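Long-range contacts in muconate lactonizing enzyme (Corynebacterium glutamicum, PDB 3I4K), which is a member of the enolase superfamily, pairing an enolase-type N-terminal domain with a TIM-barrel domain that carries a bound magnesium ion: residues A178-R189 with Y213-V222; T28-V39 with Y50-W60. All coordinates share one frame; numbering follows the deposited sequence.

Interaction 1 of 2, residues A178-R189 with Y213-V222; sequences AEDTRRVAELAR and YLPILAEAGV
Neighbouring helices on the outside of the TIM barrel meet where Thr181, Val184, Ala185 and Ala188 of helix 177-189 face Tyr213, Leu217 and Ala220 of helix 207-219. The short axes of the two segments run nearly parallel, 8° apart, and approach to 9.2 Å, a spacing that small residues allow. At the N-terminal end the phenol ring of Tyr213 lies against the first turn of the other helix: one face covers Ala178 N, and Tyr213 CE1 comes 3.5 Å from Ala178 CA. Thr181 OG1 sits beside the root of that ring, 3.3 Å from Tyr213 CB, while its hydrogen bond goes back to Pro177 O. The threonine methyl, placed anti to the backbone N by chi1 of -69°, is thereby turned across the gap, where Thr181 CG2 lies 3.8 Å from Ile216 CG2. Leu217 is the central wedge. The Leu217 CD2 branch alone does the touching, 3.6 Å from Thr181 O and also packed crosswise on Val184 CG1, next to which Val222 and Ile199 of strand 196-200 continue the apolar layer. Further along, the methyl of Ala220 settles beside the Ala185 backbone, with 4.0 Å between Ala220 CB and Ala185 CA. Ala188 CB rests 3.5 Å from Ala220 O, and an extended chain brings Arg189 NH1 to the Ala220 methyl. Gly221, at positive phi, closes the last turn with a Schellman motif (Val222 N to Leu217 O, Gly221 N to Ala218 O) before strand 224-226. Such side-by-side helices follow the arrangement of successive beta-alpha units in the enolase-superfamily TIM barrel.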
# COMPACT_ATOMS: atom_id res chain seq x y z
N ALA A 178 -17.14 -37.69 2.80
CA ALA A 178 -17.42 -38.50 1.62
C ALA A 178 -18.73 -38.12 0.95
O ALA A 178 -18.82 -38.11 -0.28
CB ALA A 178 -17.45 -39.98 2.00
N GLU A 179 -19.74 -37.81 1.74
CA GLU A 179 -21.03 -37.42 1.18
C GLU A 179 -20.96 -35.98 0.70
O GLU A 179 -21.45 -35.66 -0.39
CB GLU A 179 -22.15 -37.59 2.22
CG GLU A 179 -22.37 -39.04 2.66
CD GLU A 179 -23.52 -39.21 3.65
OE1 GLU A 179 -23.66 -40.31 4.22
OE2 GLU A 179 -24.29 -38.23 3.84
N ASP A 180 -20.33 -35.13 1.49
CA ASP A 180 -20.18 -33.72 1.14
C ASP A 180 -19.53 -33.62 -0.23
O ASP A 180 -19.94 -32.83 -1.07
CB ASP A 180 -19.30 -33.01 2.18
CG ASP A 180 -19.57 -31.53 2.25
OD1 ASP A 180 -20.50 -31.07 1.55
OD2 ASP A 180 -18.86 -30.83 3.02
N THR A 181 -18.50 -34.45 -0.44
CA THR A 181 -17.76 -34.50 -1.70
C THR A 181 -18.69 -34.92 -2.84
O THR A 181 -18.70 -34.31 -3.92
CB THR A 181 -16.60 -35.51 -1.61
OG1 THR A 181 -15.60 -35.01 -0.70
CG2 THR A 181 -15.97 -35.75 -2.97
N ARG A 182 -19.47 -35.97 -2.59
CA ARG A 182 -20.40 -36.50 -3.57
C ARG A 182 -21.38 -35.41 -4.00
O ARG A 182 -21.65 -35.23 -5.18
CB ARG A 182 -21.15 -37.69 -2.96
CG ARG A 182 -21.47 -38.83 -3.93
CD ARG A 182 -20.96 -40.15 -3.37
NE ARG A 182 -21.35 -40.32 -1.97
CZ ARG A 182 -20.64 -41.01 -1.07
NH1 ARG A 182 -19.51 -41.60 -1.43
NH2 ARG A 182 -21.05 -41.08 0.19
N ARG A 183 -21.89 -34.68 -3.01
CA ARG A 183 -22.83 -33.59 -3.23
C ARG A 183 -22.28 -32.57 -4.21
O ARG A 183 -22.95 -32.19 -5.18
CB ARG A 183 -23.13 -32.91 -1.89
CG ARG A 183 -24.09 -31.74 -1.97
CD ARG A 183 -24.31 -31.13 -0.59
NE ARG A 183 -23.11 -30.50 -0.05
CZ ARG A 183 -22.81 -29.21 -0.19
NH1 ARG A 183 -23.62 -28.40 -0.86
NH2 ARG A 183 -21.69 -28.72 0.35
N VAL A 184 -21.05 -32.12 -3.96
CA VAL A 184 -20.40 -31.12 -4.81
C VAL A 184 -19.98 -31.69 -6.16
O VAL A 184 -20.16 -31.04 -7.19
CB VAL A 184 -19.17 -30.51 -4.09
CG1 VAL A 184 -18.40 -29.60 -5.04
CG2 VAL A 184 -19.63 -29.71 -2.87
N ALA A 185 -19.40 -32.89 -6.17
CA ALA A 185 -18.98 -33.49 -7.42
C ALA A 185 -20.17 -33.62 -8.35
O ALA A 185 -20.09 -33.28 -9.53
CB ALA A 185 -18.36 -34.86 -7.17
N GLU A 186 -21.29 -34.12 -7.81
CA GLU A 186 -22.51 -34.31 -8.59
C GLU A 186 -23.05 -32.99 -9.11
O GLU A 186 -23.54 -32.90 -10.23
CB GLU A 186 -23.58 -35.03 -7.75
CG GLU A 186 -23.37 -36.54 -7.64
CD GLU A 186 -24.40 -37.24 -6.75
OE1 GLU A 186 -25.61 -36.98 -6.91
OE2 GLU A 186 -23.99 -38.05 -5.88
N LEU A 187 -22.97 -31.96 -8.28
CA LEU A 187 -23.46 -30.65 -8.69
C LEU A 187 -22.57 -30.12 -9.80
O LEU A 187 -23.03 -29.38 -10.67
CB LEU A 187 -23.45 -29.70 -7.49
CG LEU A 187 -23.75 -28.23 -7.77
CD1 LEU A 187 -24.23 -27.58 -6.49
CD2 LEU A 187 -22.51 -27.53 -8.29
N ALA A 188 -21.29 -30.50 -9.76
CA ALA A 188 -20.32 -30.05 -10.75
C ALA A 188 -20.58 -30.69 -12.11
O ALA A 188 -20.32 -30.08 -13.15
CB ALA A 188 -18.91 -30.37 -10.28
N ARG A 189 -21.08 -31.92 -12.11
CA ARG A 189 -21.36 -32.61 -13.36
C ARG A 189 -22.57 -32.00 -14.06
O ARG A 189 -22.74 -32.17 -15.26
CB ARG A 189 -21.60 -34.09 -13.11
CG ARG A 189 -20.33 -34.85 -12.77
CD ARG A 189 -20.60 -36.30 -12.43
NE ARG A 189 -19.39 -36.97 -11.96
CZ ARG A 189 -18.64 -36.53 -10.95
NH1 ARG A 189 -18.97 -35.43 -10.30
NH2 ARG A 189 -17.55 -37.21 -10.59
N TYR A 213 -10.03 -36.39 -0.39
CA TYR A 213 -11.21 -36.09 -1.21
C TYR A 213 -11.10 -35.00 -2.27
O TYR A 213 -11.71 -35.12 -3.34
CB TYR A 213 -12.39 -35.78 -0.29
CG TYR A 213 -12.80 -36.96 0.57
CD1 TYR A 213 -13.65 -37.96 0.08
CD2 TYR A 213 -12.32 -37.09 1.87
CE1 TYR A 213 -14.00 -39.06 0.87
CE2 TYR A 213 -12.66 -38.18 2.67
CZ TYR A 213 -13.50 -39.16 2.16
OH TYR A 213 -13.82 -40.23 2.96
N LEU A 214 -10.35 -33.93 -2.00
CA LEU A 214 -10.23 -32.85 -2.97
C LEU A 214 -9.88 -33.35 -4.37
O LEU A 214 -10.34 -32.77 -5.36
CB LEU A 214 -9.23 -31.79 -2.50
CG LEU A 214 -9.64 -30.99 -1.25
CD1 LEU A 214 -8.61 -29.90 -0.96
CD2 LEU A 214 -11.02 -30.38 -1.47
N PRO A 215 -9.07 -34.42 -4.49
CA PRO A 215 -8.73 -34.90 -5.84
C PRO A 215 -10.01 -35.25 -6.62
O PRO A 215 -10.09 -35.02 -7.83
CB PRO A 215 -7.88 -36.13 -5.56
CG PRO A 215 -7.19 -35.78 -4.28
CD PRO A 215 -8.32 -35.17 -3.47
N ILE A 216 -11.00 -35.80 -5.91
CA ILE A 216 -12.27 -36.16 -6.52
C ILE A 216 -12.97 -34.92 -7.06
O ILE A 216 -13.56 -34.94 -8.15
CB ILE A 216 -13.19 -36.87 -5.52
CG1 ILE A 216 -12.54 -38.18 -5.06
CG2 ILE A 216 -14.55 -37.17 -6.16
CD1 ILE A 216 -13.21 -38.80 -3.85
N LEU A 217 -12.92 -33.83 -6.30
CA LEU A 217 -13.53 -32.58 -6.74
C LEU A 217 -12.78 -31.97 -7.91
O LEU A 217 -13.38 -31.30 -8.76
CB LEU A 217 -13.60 -31.57 -5.59
CG LEU A 217 -14.49 -31.97 -4.41
CD1 LEU A 217 -14.61 -30.81 -3.45
CD2 LEU A 217 -15.87 -32.36 -4.93
N ALA A 218 -11.47 -32.18 -7.95
CA ALA A 218 -10.65 -31.64 -9.04
C ALA A 218 -11.01 -32.33 -10.35
O ALA A 218 -11.09 -31.69 -11.41
CB ALA A 218 -9.17 -31.85 -8.73
N GLU A 219 -11.21 -33.64 -10.28
CA GLU A 219 -11.56 -34.42 -11.46
C GLU A 219 -12.95 -34.03 -11.93
O GLU A 219 -13.25 -34.12 -13.12
CB GLU A 219 -11.50 -35.91 -11.13
CG GLU A 219 -11.70 -36.83 -12.33
CD GLU A 219 -11.42 -38.29 -12.01
OE1 GLU A 219 -12.13 -38.86 -11.14
OE2 GLU A 219 -10.49 -38.87 -12.61
N ALA A 220 -13.79 -33.60 -11.00
CA ALA A 220 -15.17 -33.20 -11.32
C ALA A 220 -15.25 -31.80 -11.92
O ALA A 220 -16.32 -31.37 -12.36
CB ALA A 220 -16.04 -33.28 -10.07
N GLY A 221 -14.14 -31.07 -11.90
CA GLY A 221 -14.14 -29.74 -12.47
C GLY A 221 -14.04 -28.56 -11.53
O GLY A 221 -13.99 -27.42 -12.00
N VAL A 222 -14.01 -28.78 -10.22
CA VAL A 222 -13.88 -27.66 -9.30
C VAL A 222 -12.52 -26.99 -9.58
O VAL A 222 -11.49 -27.65 -9.59
CB VAL A 222 -13.95 -28.11 -7.82
CG1 VAL A 222 -13.69 -26.94 -6.90
CG2 VAL A 222 -15.33 -28.70 -7.53

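Interaction 2 of 2, residues T28-V39 with Y50-W60; sequences TTTSTEQHILLV and YGEGVVPGGPW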
# COMPACT_ATOMS: atom_id res chain seq x y z
N THR A 28 -20.17 -25.46 10.33
CA THR A 28 -20.62 -25.82 11.67
C THR A 28 -21.76 -24.99 12.25
O THR A 28 -22.19 -25.23 13.38
CB THR A 28 -19.45 -25.78 12.64
OG1 THR A 28 -19.06 -24.42 12.85
CG2 THR A 28 -18.25 -26.56 12.07
N THR A 29 -22.23 -24.02 11.49
CA THR A 29 -23.33 -23.17 11.94
C THR A 29 -24.25 -22.88 10.77
O THR A 29 -23.98 -23.27 9.63
CB THR A 29 -22.84 -21.81 12.51
OG1 THR A 29 -22.11 -21.10 11.50
CG2 THR A 29 -21.95 -22.02 13.73
N THR A 30 -25.35 -22.20 11.06
CA THR A 30 -26.32 -21.82 10.05
C THR A 30 -26.86 -20.47 10.48
O THR A 30 -27.30 -20.30 11.62
CB THR A 30 -27.48 -22.83 9.97
OG1 THR A 30 -26.98 -24.09 9.52
CG2 THR A 30 -28.54 -22.34 8.99
N SER A 31 -26.80 -19.50 9.57
CA SER A 31 -27.30 -18.16 9.87
C SER A 31 -28.65 -17.98 9.20
O SER A 31 -28.90 -18.52 8.12
CB SER A 31 -26.34 -17.09 9.33
OG SER A 31 -25.10 -17.08 10.02
N THR A 32 -29.52 -17.24 9.87
CA THR A 32 -30.84 -16.94 9.34
C THR A 32 -30.91 -15.42 9.29
O THR A 32 -31.84 -14.84 8.75
CB THR A 32 -31.95 -17.51 10.25
OG1 THR A 32 -31.75 -17.05 11.59
CG2 THR A 32 -31.91 -19.03 10.22
N GLU A 33 -29.87 -14.79 9.85
CA GLU A 33 -29.74 -13.34 9.88
C GLU A 33 -28.27 -12.94 10.09
O GLU A 33 -27.50 -13.67 10.71
CB GLU A 33 -30.60 -12.75 10.99
CG GLU A 33 -30.28 -13.30 12.37
CD GLU A 33 -31.13 -12.66 13.46
OE1 GLU A 33 -30.92 -12.97 14.65
OE2 GLU A 33 -32.01 -11.84 13.12
N GLN A 34 -27.89 -11.78 9.57
CA GLN A 34 -26.53 -11.31 9.74
C GLN A 34 -26.50 -10.29 10.86
O GLN A 34 -27.47 -9.55 11.07
CB GLN A 34 -26.00 -10.69 8.44
CG GLN A 34 -24.61 -10.05 8.56
CD GLN A 34 -23.49 -11.06 8.84
OE1 GLN A 34 -23.59 -11.88 9.75
NE2 GLN A 34 -22.42 -10.98 8.05
N HIS A 35 -25.40 -10.27 11.60
CA HIS A 35 -25.22 -9.34 12.70
C HIS A 35 -24.18 -8.34 12.25
O HIS A 35 -23.07 -8.70 11.85
CB HIS A 35 -24.73 -10.10 13.94
CG HIS A 35 -25.47 -11.38 14.18
ND1 HIS A 35 -26.83 -11.42 14.39
CD2 HIS A 35 -25.04 -12.67 14.18
CE1 HIS A 35 -27.21 -12.68 14.51
NE2 HIS A 35 -26.15 -13.45 14.39
N ILE A 36 -24.55 -7.07 12.31
CA ILE A 36 -23.67 -6.02 11.86
C ILE A 36 -23.47 -4.94 12.92
O ILE A 36 -24.44 -4.44 13.49
CB ILE A 36 -24.25 -5.38 10.59
CG1 ILE A 36 -24.49 -6.48 9.55
CG2 ILE A 36 -23.33 -4.30 10.06
CD1 ILE A 36 -25.23 -6.04 8.32
N LEU A 37 -22.22 -4.60 13.19
CA LEU A 37 -21.94 -3.54 14.13
C LEU A 37 -21.77 -2.29 13.29
O LEU A 37 -20.69 -2.04 12.75
CB LEU A 37 -20.64 -3.78 14.90
CG LEU A 37 -20.36 -2.62 15.86
CD1 LEU A 37 -21.36 -2.69 17.02
CD2 LEU A 37 -18.93 -2.66 16.38
N LEU A 38 -22.84 -1.51 13.15
CA LEU A 38 -22.78 -0.28 12.37
C LEU A 38 -22.12 0.79 13.22
O LEU A 38 -22.69 1.23 14.22
CB LEU A 38 -24.19 0.15 11.96
CG LEU A 38 -24.32 1.37 11.03
CD1 LEU A 38 -23.71 1.06 9.66
CD2 LEU A 38 -25.79 1.71 10.88
N VAL A 39 -20.92 1.18 12.85
CA VAL A 39 -20.18 2.19 13.59
C VAL A 39 -20.24 3.51 12.83
O VAL A 39 -20.14 3.54 11.61
CB VAL A 39 -18.69 1.76 13.78
CG1 VAL A 39 -17.95 2.80 14.59
CG2 VAL A 39 -18.63 0.41 14.47
N TYR A 50 -19.91 6.16 8.10
CA TYR A 50 -20.30 4.84 8.57
C TYR A 50 -19.36 3.70 8.19
O TYR A 50 -18.80 3.68 7.09
CB TYR A 50 -21.71 4.51 8.08
CG TYR A 50 -22.77 5.43 8.64
CD1 TYR A 50 -23.19 5.31 9.96
CD2 TYR A 50 -23.32 6.44 7.85
CE1 TYR A 50 -24.14 6.17 10.49
CE2 TYR A 50 -24.27 7.31 8.38
CZ TYR A 50 -24.68 7.17 9.70
OH TYR A 50 -25.62 8.02 10.22
N GLY A 51 -19.22 2.75 9.11
CA GLY A 51 -18.37 1.58 8.89
C GLY A 51 -19.01 0.38 9.56
O GLY A 51 -19.78 0.53 10.51
N GLU A 52 -18.69 -0.82 9.07
CA GLU A 52 -19.26 -2.05 9.62
C GLU A 52 -18.32 -2.99 10.38
O GLU A 52 -17.23 -3.31 9.90
CB GLU A 52 -19.94 -2.86 8.51
CG GLU A 52 -21.30 -2.32 8.06
CD GLU A 52 -21.98 -3.24 7.05
OE1 GLU A 52 -21.61 -4.42 6.99
OE2 GLU A 52 -22.89 -2.78 6.34
N GLY A 53 -18.75 -3.41 11.56
CA GLY A 53 -17.99 -4.37 12.35
C GLY A 53 -18.77 -5.65 12.08
O GLY A 53 -19.80 -5.89 12.71
N VAL A 54 -18.30 -6.46 11.14
CA VAL A 54 -19.03 -7.66 10.75
C VAL A 54 -18.20 -8.88 10.34
O VAL A 54 -17.19 -8.74 9.65
CB VAL A 54 -19.98 -7.29 9.58
CG1 VAL A 54 -19.16 -6.70 8.43
CG2 VAL A 54 -20.75 -8.51 9.10
N VAL A 55 -18.63 -10.05 10.79
CA VAL A 55 -17.99 -11.33 10.48
C VAL A 55 -19.06 -12.23 9.87
O VAL A 55 -20.25 -11.97 10.02
CB VAL A 55 -17.42 -12.03 11.73
CG1 VAL A 55 -16.25 -11.24 12.29
CG2 VAL A 55 -18.52 -12.20 12.79
N PRO A 56 -18.65 -13.31 9.18
CA PRO A 56 -19.61 -14.23 8.54
C PRO A 56 -20.48 -15.02 9.51
O PRO A 56 -20.19 -16.18 9.79
CB PRO A 56 -18.70 -15.16 7.73
CG PRO A 56 -17.45 -14.37 7.54
CD PRO A 56 -17.27 -13.70 8.86
N GLY A 57 -21.55 -14.40 10.01
CA GLY A 57 -22.45 -15.10 10.92
C GLY A 57 -22.17 -15.02 12.41
O GLY A 57 -23.06 -14.64 13.19
N GLY A 58 -20.97 -15.40 12.84
CA GLY A 58 -20.64 -15.36 14.25
C GLY A 58 -19.17 -15.54 14.57
O GLY A 58 -18.33 -15.55 13.67
N PRO A 59 -18.81 -15.70 15.85
CA PRO A 59 -17.41 -15.88 16.22
C PRO A 59 -16.78 -17.22 15.82
O PRO A 59 -15.61 -17.45 16.08
CB PRO A 59 -17.42 -15.66 17.73
CG PRO A 59 -18.78 -16.20 18.12
CD PRO A 59 -19.67 -15.62 17.05
N TRP A 60 -17.56 -18.08 15.17
CA TRP A 60 -17.04 -19.38 14.74
C TRP A 60 -15.99 -19.19 13.65
O TRP A 60 -15.09 -20.01 13.48
CB TRP A 60 -18.16 -20.26 14.18
CG TRP A 60 -18.75 -19.71 12.91
CD1 TRP A 60 -19.74 -18.77 12.80
CD2 TRP A 60 -18.29 -19.96 11.57
NE1 TRP A 60 -19.92 -18.42 11.48
CE2 TRP A 60 -19.04 -19.13 10.70
CE3 TRP A 60 -17.30 -20.80 11.02
CZ2 TRP A 60 -18.84 -19.11 9.32
CZ3 TRP A 60 -17.11 -20.78 9.64
CH2 TRP A 60 -17.87 -19.95 8.81
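A single side-chain amide, that of Gln34, takes over where the backbone pairing of two strands stops. Gln34 OE1 accepts Gly57 N at 3.3 Å, in the carbonyl plane and on a lone pair, and also the neighbouring His35 N, whose donor is tilted from that plane. NE2 is hydrogen-bonded to Leu305 O of the barrel domain and only weakly to Val55 O. The bend at chi2 of 66° swings this group off the strand toward the 54-57 loop, where Gln34 NE2 also lies 3.2 Å from Val54 CG2. Next to it the imidazole of His35 presents its edge to the same loop, with His35 CD2 3.0 Å from Gly57 O, while ND1 is hydrogen-bonded to Asp17 OD1. Beyond the amide lies the regular part, an antiparallel beta hairpin of the N-terminal domain's three-stranded sheet. Leu37 and Gly53 form one hydrogen-bonded pair, with Gly53 N to Leu37 O at 2.7 Å, and Val39 and Gly51 form another. Leu37 and Val39 are each paired with a glycine, so their side chains have no partner side chain across the pair on the face that Leu37 turns to helix 66-81. On the other face Glu52 runs past Ile36, with Ile36 CG2 3.5 Å from Glu52 CD; Glu52 OE1 is hydrogen-bonded to Gly307 N, and OE2 to Gly310 N and Tyr340 OH. At the far end of the loop, Thr29 OG1 stands 3.4 Å above one face of the Trp60 indole, whose NE1 turns back in a weak bond to Pro56 O.

The pair illustrates how an enolase-superfamily chain divides its work between two domains. Interaction 2 comes first along the chain and is complete before interaction 1 opens; interaction 2 knits a hairpin of the N-terminal domain, interaction 1 joins consecutive helices of the barrel. Their centres stand 29 Å apart, with nearest atoms about 9 Å apart, and they share no strand or helix. Of the two, interaction 2 comes nearer the magnesium site of Asp200, Glu226 and Asp251, the Pro56 side chain being about 7 Å from the ion. Interaction 1 sits behind that site, on helices packed outside strands 196-200 and 224-226, which carry Asp200 and Glu226.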